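Local coordinates for uncharacterized protein (Magnetospirillum magneticum AMB-1, PDB 5MU5) that is a Maf glycosyltransferase involved in formation of the bacterial flagellum, where it probably transfers sugar to flagellin, at residues L271-F276 against A519-K524; G281-D286 against G413-S418; F406-L411 against L509-T514; W471-L476 against D494-E499; A486-N491 against N500-S505. All blocks are in the same frame, centred on the assembly; numbering follows the deposited sequence.

All five contacts lie in one alpha/beta domain, and three lie towards the same edge of its mixed sheet. Contacts 1 and 3, with centres about 10 Å apart, meet where strands 275-278 and 408-412 run side by side: V275 N reaches E408 O at 3.0 Å. Strand 488-491 of contact 5 adds to this sheet next to 408-412, with F490 N 2.8 Å from L409 O. Contact 2 lies where the chain has just left strands 275-278 and 408-412. The loop of contact 4 is tied to it, D415 O standing 2.9 Å from V496 N, and also packs on contact 5. No ligand marks an active site.

Contact 1. Residues L271-F276 against A519-K524; sequences LHTPVF and AKDLAK
L271 comes nearest D521, CA to CA 6.1 Å, where the irregular run leading into strand 275-278 passes one side of helix 515-528. The setting is an alpha/beta domain whose parallel strands and flanking helices are Rossmann-like: V275 is hydrogen-bonded by its backbone to E408 and Y410 of one neighbouring strand, P274 and F276 to V299 of another, and the helix lies beside this sheet, L522 resting on V299. In the helix the amide of K524 is bonded to K520 O at 3.0 Å, and this turn sets D521 and K524 on one flank, both directed at the 271-273 run. D521 carries the polar part. T273 N gives its hydrogen to D521 OD2 at 2.7 Å, with an angle of 147° at the hydrogen, meeting the oxygen nearly head-on in line with its C-O bond. With chi1 at -56°, T273 OG1 sits beside its own backbone N, which lets hydroxyl and amide converge on the same oxygen. The hydroxyl bond to OD2 refines unusually short, so its exact length is doubtful. An alanine in place of D521 would probably leave both the amide and the hydroxyl of T273 without their acceptor and let the run before the strand shift. L271 slides past the carboxylate the opposite way, its CB 3.8 Å from D521 OD2. Beyond it the extended chain of K524 passes the leucine in the opposite direction, and L271 CD2 touches K524 CD at 3.5 Å.

Contact 2. Residues G281-D286 against G413-S418; sequences GPSIDD and GVDLGS
The carboxylate of D415 presents both oxygens to S283 and is gripped there twice. S283 N donates to D415 OD2 at 3.0 Å with an angle of 161°, using the syn lone pair of that oxygen. S283 OG donates to D415 OD1 at 2.6 Å, also from the syn side but 21° out of the carboxylate plane. With chi1 at 76° the OG lies between its own backbone N and carbonyl carbon, which brings the hydroxyl to the same flank as the amide. P282 crosses the aspartate obliquely, its CD 3.4 Å from D415 OD2. All this happens on a type I turn, G281 to I284, that leads from strand 275-278 into helix 284-294, the strand-to-helix bend at which Rossmann-like enzymes commonly bind their nucleotide; here no ligand is bound. Glycine suits both segments here: a CB on G281 would collide with the D415 carboxylate, and G413 has a positive phi. Their backbones join, G281 N to G413 O, at 2.7 Å. S283 OG also accepts from D494 N and from a water, and that water takes the amide of G413 at 2.8 Å.

Contact 3. Residues F406-L411 against L509-T514; sequences FRELYL and LRLKST
Y410 and L509 meet through different first torsions: the tyrosine CG lies anti to its carbonyl carbon (chi1 -65°), the leucine CG anti to its backbone N (chi1 177°). The ring and the leucine cross at a slant, and L509 CD1 comes over one ring face as a CH-pi contact, 4.0 Å from the centroid of the Y410 ring. Its closest ring atom is Y410 CD2, at 3.6 Å from L509 CD1. L511 runs past the ring in the opposite direction, its CD2 3.8 Å from Y410 CE1 and about as near the phenol oxygen. Strand 408-412 lies within the parallel part of a Rossmann-like sheet, between 275-278 and 488-491, and the 509-514 loop, which leads to helix 515-528, passes over it. F490 of the neighbouring strand stacks on the ring face turned away from L509, so the tyrosine is held between them. Within its strand the phenol is fixed as well: Y410 OH donates to E408 OE2 at 2.5 Å, using that oxygen's anti lone pair, with OE2 in the plane of the ring at its edge. A water gives its hydrogen to Y410 OH at 2.8 Å and is weakly bonded to the amide of R510.

Contact 4. Residues W471-L476 against D494-E499; sequences WTRDAL and DGVMIE
R473 extends from helix 467-482 to the 494-499 loop, its aliphatic part against V496 and the M497 carbonyl. Its CG is anti to the backbone N (chi1 177°), and the chain then bends at chi3 (71°), placing NE on the side of the next residue in the helix. R473 CD lies 3.3 Å from M497 O. V496 crosses it at about a right angle, CG2 to R473 CD 3.9 Å. Side-on, NE and NH2 both donate to D474 OD1, the NH2 arm being a salt bridge of 2.9 Å, with the oxygen in the guanidinium plane. R473 NH1 pairs with E455 and also reaches a water held by M497 O. One turn further along the helix, L476 CB packs on I498 CG2 at 4.0 Å, and the CD1 atoms of the two side chains touch as well. This joins a helix flanking the Rossmann-like sheet to the loop between strands 488-491 and 502-503. A leucine in place of R473 would probably leave D474 and E455 without their charge partner and the water at M497 O less firmly held. D474 OD1 and E499 OE2 share a water although 5.1 Å apart, and the nearby guanidinium probably eases the repulsion between these two acids.

Contact 5. Residues A486-N491 against N500-S505; sequences AANAFN and NTRPLS
F490 pairs with R502, and N491 with P503, as parallel bridges of a sheet. Backbone bonds set the register: R502 N donates to A489 O at 2.8 Å, and R502 O receives N491 N at 2.9 Å. L504 N continues the ladder to N491 O at 3.0 Å, which N458 also reaches. CA-H...O contacts accompany these bonds, the tightest from T501 CA to A489 O at 3.2 Å. The pairing makes 502-503 an outermost strand of the mixed sheet, beside 488-491 and in the same direction, in this Rossmann-like domain; the loop of contact 4 makes the return between them. Aromatic and apolar contacts lie on the F490 and R502 side. The two side chains run the same way side by side, ring and guanidinium planes 75° apart, with R502 NH2 3.7 Å from F490 CE2. L504 CD2 reaches F490 CB at 4.0 Å, crossing the phenylalanine aslant. R502 NH2 also lies near the side-chain oxygen of N488. Water-mediated polar contacts finish the seam. One water accepts from N491 ND2 and donates to T501 OG1, the latter at 2.6 Å, while N491 OD1 is bonded to the S493 amide and T501 OG1 to I498 O. Another accepts from A489 N and donates to N500 O.

Contact 1. Residues L271-F276 against A519-K524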
# COMPACT_ATOMS: atom_id res chain seq x y z
N LEU A 271 16.79 26.03 -8.13
CA LEU A 271 16.49 27.00 -9.16
C LEU A 271 15.71 28.08 -8.46
O LEU A 271 14.86 27.79 -7.61
CB LEU A 271 15.66 26.35 -10.27
CG LEU A 271 16.32 25.10 -10.86
CD1 LEU A 271 15.36 24.38 -11.80
CD2 LEU A 271 17.61 25.46 -11.58
N HIS A 272 16.00 29.33 -8.78
CA HIS A 272 15.33 30.45 -8.14
C HIS A 272 14.09 30.98 -8.87
O HIS A 272 13.36 31.77 -8.31
CB HIS A 272 16.32 31.57 -7.88
CG HIS A 272 17.37 31.20 -6.88
ND1 HIS A 272 18.68 30.96 -7.23
CD2 HIS A 272 17.29 30.98 -5.54
CE1 HIS A 272 19.37 30.62 -6.15
NE2 HIS A 272 18.55 30.63 -5.12
N THR A 273 13.83 30.57 -10.10
CA THR A 273 12.60 30.99 -10.77
C THR A 273 11.43 30.35 -10.03
O THR A 273 11.46 29.16 -9.72
CB THR A 273 12.55 30.54 -12.24
OG1 THR A 273 13.70 31.02 -12.92
CG2 THR A 273 11.32 31.09 -12.94
N PRO A 274 10.39 31.13 -9.73
CA PRO A 274 9.26 30.50 -9.08
C PRO A 274 8.48 29.63 -10.04
O PRO A 274 8.54 29.82 -11.24
CB PRO A 274 8.39 31.67 -8.59
CG PRO A 274 8.94 32.88 -9.22
CD PRO A 274 10.20 32.56 -9.96
N VAL A 275 7.75 28.67 -9.49
CA VAL A 275 6.91 27.81 -10.29
C VAL A 275 5.46 27.94 -9.82
O VAL A 275 5.17 28.05 -8.62
CB VAL A 275 7.42 26.35 -10.24
CG1 VAL A 275 7.16 25.72 -8.89
CG2 VAL A 275 6.74 25.53 -11.32
N PHE A 276 4.55 27.99 -10.80
CA PHE A 276 3.13 28.00 -10.56
C PHE A 276 2.60 26.63 -10.90
O PHE A 276 2.70 26.20 -12.05
CB PHE A 276 2.39 29.00 -11.45
CG PHE A 276 2.71 30.42 -11.16
CD1 PHE A 276 3.47 30.81 -10.05
CD2 PHE A 276 2.22 31.39 -12.00
CE1 PHE A 276 3.72 32.13 -9.81
CE2 PHE A 276 2.47 32.72 -11.75
CZ PHE A 276 3.22 33.09 -10.66
N ALA A 519 14.32 31.78 -18.37
CA ALA A 519 14.99 31.13 -19.50
C ALA A 519 16.22 30.37 -19.05
O ALA A 519 16.50 29.29 -19.55
CB ALA A 519 15.37 32.14 -20.57
N LYS A 520 16.95 30.96 -18.10
CA LYS A 520 18.13 30.30 -17.54
C LYS A 520 17.70 29.00 -16.87
O LYS A 520 18.22 27.92 -17.17
CB LYS A 520 18.83 31.22 -16.54
CG LYS A 520 20.12 30.67 -15.96
CD LYS A 520 20.73 31.66 -14.98
CE LYS A 520 22.00 31.13 -14.32
NZ LYS A 520 23.19 31.08 -15.22
N ASP A 521 16.74 29.10 -15.96
CA ASP A 521 16.27 27.95 -15.22
C ASP A 521 15.63 26.87 -16.09
O ASP A 521 15.84 25.70 -15.83
CB ASP A 521 15.38 28.39 -14.05
CG ASP A 521 16.18 29.16 -12.96
OD1 ASP A 521 17.45 29.20 -13.03
OD2 ASP A 521 15.55 29.72 -12.02
N LEU A 522 14.91 27.23 -17.15
CA LEU A 522 14.42 26.21 -18.10
C LEU A 522 15.55 25.53 -18.87
O LEU A 522 15.47 24.34 -19.18
CB LEU A 522 13.39 26.80 -19.08
CG LEU A 522 12.03 27.09 -18.41
CD1 LEU A 522 11.10 27.76 -19.40
CD2 LEU A 522 11.38 25.82 -17.89
N ALA A 523 16.61 26.28 -19.17
CA ALA A 523 17.78 25.68 -19.80
C ALA A 523 18.41 24.63 -18.86
O ALA A 523 18.78 23.54 -19.30
CB ALA A 523 18.78 26.76 -20.18
N LYS A 524 18.51 24.93 -17.57
CA LYS A 524 19.03 23.94 -16.60
C LYS A 524 18.16 22.70 -16.54
O LYS A 524 18.64 21.58 -16.62
CB LYS A 524 19.13 24.55 -15.20
CG LYS A 524 20.21 25.60 -15.09
CD LYS A 524 20.35 26.17 -13.70
CE LYS A 524 21.65 26.94 -13.65
NZ LYS A 524 21.73 27.82 -12.45

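Contact 2. Residues G281-D286 against G413-S418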
# COMPACT_ATOMS: atom_id res chain seq x y z
N GLY A 281 -9.06 22.91 -9.78
CA GLY A 281 -10.06 23.50 -8.90
C GLY A 281 -10.65 24.80 -9.44
O GLY A 281 -9.90 25.63 -9.95
N PRO A 282 -11.97 25.01 -9.32
CA PRO A 282 -12.62 26.22 -9.86
C PRO A 282 -12.25 27.57 -9.23
O PRO A 282 -12.55 28.63 -9.82
CB PRO A 282 -14.11 25.94 -9.69
CG PRO A 282 -14.21 24.92 -8.61
CD PRO A 282 -12.95 24.10 -8.68
N SER A 283 -11.59 27.59 -8.07
CA SER A 283 -11.16 28.88 -7.51
C SER A 283 -10.15 29.60 -8.42
O SER A 283 -9.90 30.79 -8.23
CB SER A 283 -10.62 28.74 -6.09
OG SER A 283 -9.32 28.19 -6.08
N ILE A 284 -9.60 28.90 -9.41
CA ILE A 284 -8.65 29.48 -10.37
C ILE A 284 -9.16 30.78 -11.03
O ILE A 284 -8.36 31.68 -11.30
CB ILE A 284 -8.29 28.43 -11.47
CG1 ILE A 284 -7.09 28.85 -12.33
CG2 ILE A 284 -9.47 28.15 -12.38
CD1 ILE A 284 -5.78 28.65 -11.64
N ASP A 285 -10.46 30.91 -11.27
CA ASP A 285 -10.94 32.10 -12.00
C ASP A 285 -10.61 33.43 -11.30
O ASP A 285 -10.49 34.46 -11.95
CB ASP A 285 -12.43 31.97 -12.36
CG ASP A 285 -13.35 32.18 -11.18
OD1 ASP A 285 -12.93 31.93 -10.03
OD2 ASP A 285 -14.51 32.59 -11.41
N ASP A 286 -10.46 33.41 -9.98
CA ASP A 286 -10.00 34.59 -9.25
C ASP A 286 -8.55 34.93 -9.55
O ASP A 286 -8.19 36.09 -9.52
CB ASP A 286 -10.13 34.40 -7.73
CG ASP A 286 -11.57 34.34 -7.25
OD1 ASP A 286 -12.44 34.99 -7.88
OD2 ASP A 286 -11.83 33.65 -6.24
N GLY A 413 -5.59 26.67 -8.13
CA GLY A 413 -6.58 25.67 -8.50
C GLY A 413 -6.38 24.33 -7.83
O GLY A 413 -6.78 23.31 -8.39
N VAL A 414 -5.69 24.32 -6.70
CA VAL A 414 -5.46 23.12 -5.90
C VAL A 414 -6.40 23.28 -4.71
O VAL A 414 -5.97 23.56 -3.60
CB VAL A 414 -4.02 23.01 -5.41
CG1 VAL A 414 -3.80 21.68 -4.69
CG2 VAL A 414 -3.07 23.09 -6.57
N ASP A 415 -7.69 23.15 -5.00
CA ASP A 415 -8.75 23.38 -4.03
C ASP A 415 -8.93 22.16 -3.12
O ASP A 415 -8.92 22.29 -1.90
CB ASP A 415 -10.08 23.68 -4.74
CG ASP A 415 -10.07 25.00 -5.50
OD1 ASP A 415 -9.01 25.66 -5.57
OD2 ASP A 415 -11.13 25.37 -6.06
N LEU A 416 -9.14 21.00 -3.73
CA LEU A 416 -9.28 19.74 -2.99
C LEU A 416 -10.45 19.84 -2.01
O LEU A 416 -10.36 19.35 -0.87
CB LEU A 416 -7.97 19.42 -2.23
CG LEU A 416 -6.70 19.49 -3.08
CD1 LEU A 416 -5.48 19.19 -2.25
CD2 LEU A 416 -6.80 18.54 -4.26
N GLY A 417 -11.50 20.52 -2.46
CA GLY A 417 -12.70 20.74 -1.69
C GLY A 417 -13.37 22.05 -2.06
O GLY A 417 -12.77 22.90 -2.71
N SER A 418 -14.61 22.22 -1.61
CA SER A 418 -15.40 23.40 -1.89
C SER A 418 -15.72 24.13 -0.62
O SER A 418 -16.06 23.53 0.39
CB SER A 418 -16.73 23.03 -2.54
OG SER A 418 -16.53 22.41 -3.78
O HOH W 1 -6.82 28.98 -7.24

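Contact 3. Residues F406-L411 against L509-T514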
# COMPACT_ATOMS: atom_id res chain seq x y z
N PHE A 406 13.04 23.33 -8.30
CA PHE A 406 12.24 24.48 -7.91
C PHE A 406 11.98 24.46 -6.41
O PHE A 406 11.82 23.41 -5.81
CB PHE A 406 10.95 24.52 -8.72
CG PHE A 406 11.18 24.67 -10.20
CD1 PHE A 406 11.53 25.90 -10.74
CD2 PHE A 406 11.08 23.59 -11.04
CE1 PHE A 406 11.78 26.04 -12.09
CE2 PHE A 406 11.29 23.72 -12.41
CZ PHE A 406 11.64 24.95 -12.93
N ARG A 407 11.97 25.65 -5.81
CA ARG A 407 11.83 25.80 -4.38
C ARG A 407 10.78 26.81 -3.95
O ARG A 407 10.15 26.61 -2.91
CB ARG A 407 13.19 26.12 -3.78
CG ARG A 407 14.22 24.99 -3.95
CD ARG A 407 13.86 23.79 -3.09
NE ARG A 407 14.80 22.67 -3.23
CZ ARG A 407 14.69 21.68 -4.11
NH1 ARG A 407 13.67 21.63 -4.97
NH2 ARG A 407 15.59 20.71 -4.12
N GLU A 408 10.57 27.85 -4.74
CA GLU A 408 9.52 28.81 -4.49
C GLU A 408 8.33 28.35 -5.33
O GLU A 408 8.37 28.37 -6.55
CB GLU A 408 9.98 30.21 -4.86
CG GLU A 408 9.05 31.31 -4.34
CD GLU A 408 9.48 32.70 -4.80
OE1 GLU A 408 10.69 32.91 -4.98
OE2 GLU A 408 8.62 33.58 -4.95
N LEU A 409 7.28 27.91 -4.66
CA LEU A 409 6.14 27.29 -5.31
C LEU A 409 4.87 28.03 -5.01
O LEU A 409 4.64 28.41 -3.87
CB LEU A 409 5.93 25.88 -4.77
CG LEU A 409 6.68 24.70 -5.35
CD1 LEU A 409 8.18 24.91 -5.35
CD2 LEU A 409 6.33 23.46 -4.55
N TYR A 410 4.03 28.19 -6.03
CA TYR A 410 2.72 28.79 -5.86
C TYR A 410 1.68 27.81 -6.37
O TYR A 410 1.76 27.36 -7.52
CB TYR A 410 2.63 30.11 -6.59
CG TYR A 410 3.56 31.14 -6.01
CD1 TYR A 410 4.89 31.19 -6.41
CD2 TYR A 410 3.13 32.04 -5.05
CE1 TYR A 410 5.75 32.11 -5.86
CE2 TYR A 410 3.99 32.97 -4.50
CZ TYR A 410 5.30 33.00 -4.91
OH TYR A 410 6.16 33.93 -4.38
N LEU A 411 0.72 27.48 -5.52
CA LEU A 411 -0.38 26.63 -5.93
C LEU A 411 -1.63 27.42 -6.32
O LEU A 411 -2.10 28.28 -5.59
CB LEU A 411 -0.75 25.64 -4.83
CG LEU A 411 0.37 24.84 -4.19
CD1 LEU A 411 -0.27 24.00 -3.09
CD2 LEU A 411 1.14 23.97 -5.17
N LEU A 509 0.71 38.47 -4.30
CA LEU A 509 1.86 37.82 -4.91
C LEU A 509 2.77 38.84 -5.59
O LEU A 509 2.30 39.60 -6.42
CB LEU A 509 1.37 36.80 -5.93
CG LEU A 509 2.38 36.01 -6.76
CD1 LEU A 509 1.81 34.64 -7.12
CD2 LEU A 509 2.78 36.77 -8.02
N ARG A 510 4.04 38.86 -5.21
CA ARG A 510 5.07 39.70 -5.87
C ARG A 510 6.26 38.79 -6.10
O ARG A 510 6.77 38.18 -5.17
CB ARG A 510 5.55 40.86 -4.99
CG ARG A 510 4.52 41.92 -4.63
CD ARG A 510 4.03 42.71 -5.84
NE ARG A 510 3.07 43.75 -5.45
CZ ARG A 510 1.80 43.54 -5.11
NH1 ARG A 510 1.28 42.31 -5.10
NH2 ARG A 510 1.03 44.56 -4.77
N LEU A 511 6.72 38.70 -7.34
CA LEU A 511 7.85 37.85 -7.67
C LEU A 511 9.12 38.68 -7.81
O LEU A 511 9.06 39.85 -8.14
CB LEU A 511 7.57 37.10 -8.96
CG LEU A 511 6.27 36.29 -8.99
CD1 LEU A 511 6.11 35.67 -10.37
CD2 LEU A 511 6.25 35.23 -7.90
N LYS A 512 10.27 38.06 -7.56
CA LYS A 512 11.56 38.72 -7.69
C LYS A 512 12.25 38.30 -9.00
O LYS A 512 13.35 38.75 -9.29
CB LYS A 512 12.45 38.33 -6.50
CG LYS A 512 11.90 38.75 -5.15
CD LYS A 512 12.57 37.99 -4.01
CE LYS A 512 11.92 38.32 -2.66
NZ LYS A 512 12.06 37.18 -1.72
N SER A 513 11.61 37.45 -9.78
CA SER A 513 12.24 36.89 -10.97
C SER A 513 12.09 37.76 -12.22
O SER A 513 11.35 38.71 -12.22
CB SER A 513 11.63 35.52 -11.25
OG SER A 513 10.21 35.64 -11.27
N THR A 514 12.80 37.37 -13.27
CA THR A 514 12.74 38.01 -14.58
C THR A 514 12.57 36.97 -15.69
O THR A 514 12.78 35.77 -15.46
CB THR A 514 14.06 38.73 -14.87
OG1 THR A 514 15.11 37.76 -15.02
CG2 THR A 514 14.41 39.69 -13.75
O HOH W 2 4.92 36.20 -3.26

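Contact 4. Residues W471-L476 against D494-E499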
# COMPACT_ATOMS: atom_id res chain seq x y z
N TRP A 471 -6.21 12.55 0.79
CA TRP A 471 -4.98 11.81 0.48
C TRP A 471 -4.09 12.67 -0.40
O TRP A 471 -2.90 12.74 -0.19
CB TRP A 471 -5.24 10.50 -0.26
CG TRP A 471 -6.12 9.51 0.47
CD1 TRP A 471 -6.32 9.42 1.81
CD2 TRP A 471 -6.84 8.42 -0.12
NE1 TRP A 471 -7.17 8.38 2.09
CE2 TRP A 471 -7.49 7.74 0.93
CE3 TRP A 471 -7.00 7.95 -1.43
CZ2 TRP A 471 -8.31 6.62 0.71
CZ3 TRP A 471 -7.83 6.84 -1.66
CH2 TRP A 471 -8.47 6.19 -0.59
N THR A 472 -4.71 13.33 -1.36
CA THR A 472 -3.98 14.23 -2.23
C THR A 472 -3.38 15.33 -1.40
O THR A 472 -2.20 15.62 -1.55
CB THR A 472 -4.90 14.81 -3.31
OG1 THR A 472 -5.34 13.75 -4.16
CG2 THR A 472 -4.16 15.85 -4.16
N ARG A 473 -4.19 15.94 -0.53
CA ARG A 473 -3.70 16.98 0.37
C ARG A 473 -2.56 16.52 1.25
O ARG A 473 -1.57 17.24 1.45
CB ARG A 473 -4.83 17.46 1.27
CG ARG A 473 -4.43 18.50 2.30
CD ARG A 473 -5.48 18.57 3.39
NE ARG A 473 -5.43 17.37 4.20
CZ ARG A 473 -6.29 17.07 5.16
NH1 ARG A 473 -7.30 17.89 5.44
NH2 ARG A 473 -6.14 15.93 5.83
N ASP A 474 -2.69 15.32 1.84
CA ASP A 474 -1.63 14.81 2.70
C ASP A 474 -0.35 14.53 1.89
O ASP A 474 0.76 14.74 2.40
CB ASP A 474 -2.08 13.54 3.47
CG ASP A 474 -3.17 13.85 4.55
OD1 ASP A 474 -3.67 14.99 4.68
OD2 ASP A 474 -3.53 12.91 5.29
N ALA A 475 -0.47 14.07 0.64
CA ALA A 475 0.74 13.76 -0.15
C ALA A 475 1.48 15.06 -0.54
O ALA A 475 2.72 15.10 -0.55
CB ALA A 475 0.42 12.91 -1.37
N LEU A 476 0.72 16.12 -0.77
CA LEU A 476 1.30 17.43 -1.09
C LEU A 476 2.06 17.99 0.08
O LEU A 476 3.19 18.44 -0.08
CB LEU A 476 0.22 18.43 -1.49
CG LEU A 476 -0.42 18.27 -2.87
CD1 LEU A 476 -1.53 19.28 -3.05
CD2 LEU A 476 0.61 18.42 -3.97
N ASP A 494 -8.51 28.78 -3.16
CA ASP A 494 -9.54 28.92 -2.15
C ASP A 494 -10.13 27.54 -1.85
O ASP A 494 -11.26 27.26 -2.19
CB ASP A 494 -10.63 29.91 -2.58
CG ASP A 494 -11.60 30.26 -1.42
OD1 ASP A 494 -11.31 29.98 -0.23
OD2 ASP A 494 -12.68 30.81 -1.72
N GLY A 495 -9.34 26.69 -1.20
CA GLY A 495 -9.77 25.32 -0.87
C GLY A 495 -9.22 24.95 0.47
O GLY A 495 -9.12 25.81 1.34
N VAL A 496 -8.87 23.67 0.65
CA VAL A 496 -8.34 23.21 1.93
C VAL A 496 -6.96 23.77 2.26
O VAL A 496 -6.17 24.09 1.37
CB VAL A 496 -8.15 21.67 2.02
CG1 VAL A 496 -9.45 20.94 1.86
CG2 VAL A 496 -7.09 21.17 1.04
N MET A 497 -6.69 23.83 3.56
CA MET A 497 -5.37 24.12 4.08
C MET A 497 -4.45 22.92 3.79
O MET A 497 -4.79 21.76 4.08
CB MET A 497 -5.46 24.35 5.60
CG MET A 497 -4.15 24.74 6.27
SD MET A 497 -3.55 26.36 5.72
CE MET A 497 -4.52 27.38 6.85
N ILE A 498 -3.29 23.19 3.21
CA ILE A 498 -2.29 22.17 2.96
C ILE A 498 -1.09 22.45 3.88
O ILE A 498 -0.59 23.58 3.93
CB ILE A 498 -1.85 22.21 1.49
CG1 ILE A 498 -3.09 22.05 0.58
CG2 ILE A 498 -0.83 21.13 1.21
CD1 ILE A 498 -2.83 22.37 -0.88
N GLU A 499 -0.66 21.45 4.63
CA GLU A 499 0.53 21.57 5.48
C GLU A 499 1.75 21.99 4.67
O GLU A 499 1.89 21.63 3.50
CB GLU A 499 0.92 20.22 6.12
CG GLU A 499 -0.02 19.71 7.18
CD GLU A 499 0.43 18.36 7.74
OE1 GLU A 499 1.56 18.25 8.26
OE2 GLU A 499 -0.36 17.39 7.67
O HOH W 3 -1.17 18.56 3.79
O HOH W 4 -7.16 20.88 5.46
O HOH W 5 -2.46 17.42 5.84

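Contact 5. Residues A486-N491 against N500-S505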
# COMPACT_ATOMS: atom_id res chain seq x y z
N ALA A 486 14.49 24.85 2.52
CA ALA A 486 14.75 25.44 1.18
C ALA A 486 13.45 25.74 0.42
O ALA A 486 13.30 26.81 -0.17
CB ALA A 486 15.65 24.54 0.35
N ALA A 487 12.51 24.79 0.44
CA ALA A 487 11.18 24.98 -0.17
C ALA A 487 10.37 26.06 0.53
O ALA A 487 10.23 26.06 1.75
CB ALA A 487 10.41 23.69 -0.14
N ASN A 488 9.80 26.95 -0.26
CA ASN A 488 8.92 27.99 0.20
C ASN A 488 7.62 27.94 -0.64
O ASN A 488 7.58 28.43 -1.76
CB ASN A 488 9.68 29.30 0.05
CG ASN A 488 9.05 30.44 0.79
OD1 ASN A 488 8.51 30.29 1.88
ND2 ASN A 488 9.15 31.63 0.19
N ALA A 489 6.58 27.33 -0.11
CA ALA A 489 5.34 27.10 -0.84
C ALA A 489 4.17 27.96 -0.39
O ALA A 489 3.87 28.06 0.79
CB ALA A 489 4.96 25.63 -0.75
N PHE A 490 3.50 28.57 -1.37
CA PHE A 490 2.36 29.43 -1.13
C PHE A 490 1.13 28.83 -1.75
O PHE A 490 1.20 28.24 -2.81
CB PHE A 490 2.63 30.81 -1.70
CG PHE A 490 3.84 31.46 -1.11
CD1 PHE A 490 5.09 31.30 -1.70
CD2 PHE A 490 3.75 32.19 0.07
CE1 PHE A 490 6.21 31.89 -1.14
CE2 PHE A 490 4.86 32.78 0.62
CZ PHE A 490 6.09 32.62 0.02
N ASN A 491 0.01 28.91 -1.05
CA ASN A 491 -1.23 28.38 -1.59
C ASN A 491 -2.13 29.56 -1.83
O ASN A 491 -2.52 30.22 -0.88
CB ASN A 491 -1.87 27.39 -0.62
CG ASN A 491 -3.09 26.70 -1.22
OD1 ASN A 491 -3.43 26.88 -2.41
ND2 ASN A 491 -3.75 25.89 -0.41
N ASN A 500 2.65 22.70 5.33
CA ASN A 500 3.88 23.19 4.76
C ASN A 500 3.71 24.21 3.64
O ASN A 500 4.59 24.36 2.80
CB ASN A 500 4.73 22.01 4.32
CG ASN A 500 5.16 21.18 5.49
OD1 ASN A 500 5.72 21.71 6.42
ND2 ASN A 500 4.93 19.89 5.44
N THR A 501 2.57 24.90 3.64
CA THR A 501 2.29 25.96 2.67
C THR A 501 1.82 27.16 3.43
O THR A 501 1.30 27.01 4.52
CB THR A 501 1.15 25.59 1.67
OG1 THR A 501 -0.09 25.50 2.38
CG2 THR A 501 1.42 24.30 0.99
N ARG A 502 1.99 28.36 2.89
CA ARG A 502 1.45 29.56 3.53
C ARG A 502 0.33 30.09 2.66
O ARG A 502 0.47 30.22 1.47
CB ARG A 502 2.52 30.64 3.73
CG ARG A 502 3.16 30.65 5.11
CD ARG A 502 3.74 32.03 5.46
NE ARG A 502 4.79 32.44 4.53
CZ ARG A 502 6.06 32.00 4.56
NH1 ARG A 502 6.45 31.12 5.47
NH2 ARG A 502 6.94 32.44 3.65
N PRO A 503 -0.82 30.39 3.26
CA PRO A 503 -1.89 31.00 2.49
C PRO A 503 -1.42 32.31 1.90
O PRO A 503 -0.69 33.04 2.54
CB PRO A 503 -2.96 31.29 3.55
CG PRO A 503 -2.70 30.27 4.61
CD PRO A 503 -1.23 30.07 4.64
N LEU A 504 -1.84 32.63 0.69
CA LEU A 504 -1.44 33.87 0.05
C LEU A 504 -2.49 34.21 -0.97
O LEU A 504 -2.76 33.42 -1.85
CB LEU A 504 -0.10 33.72 -0.67
CG LEU A 504 0.40 34.97 -1.40
CD1 LEU A 504 0.83 36.04 -0.41
CD2 LEU A 504 1.56 34.66 -2.32
N SER A 505 -3.10 35.38 -0.82
CA SER A 505 -4.02 35.91 -1.81
C SER A 505 -3.19 36.23 -3.04
O SER A 505 -2.10 36.79 -2.93
CB SER A 505 -4.66 37.17 -1.25
OG SER A 505 -5.24 37.93 -2.29
O HOH W 6 6.85 25.85 2.50
O HOH W 7 -2.65 25.67 2.29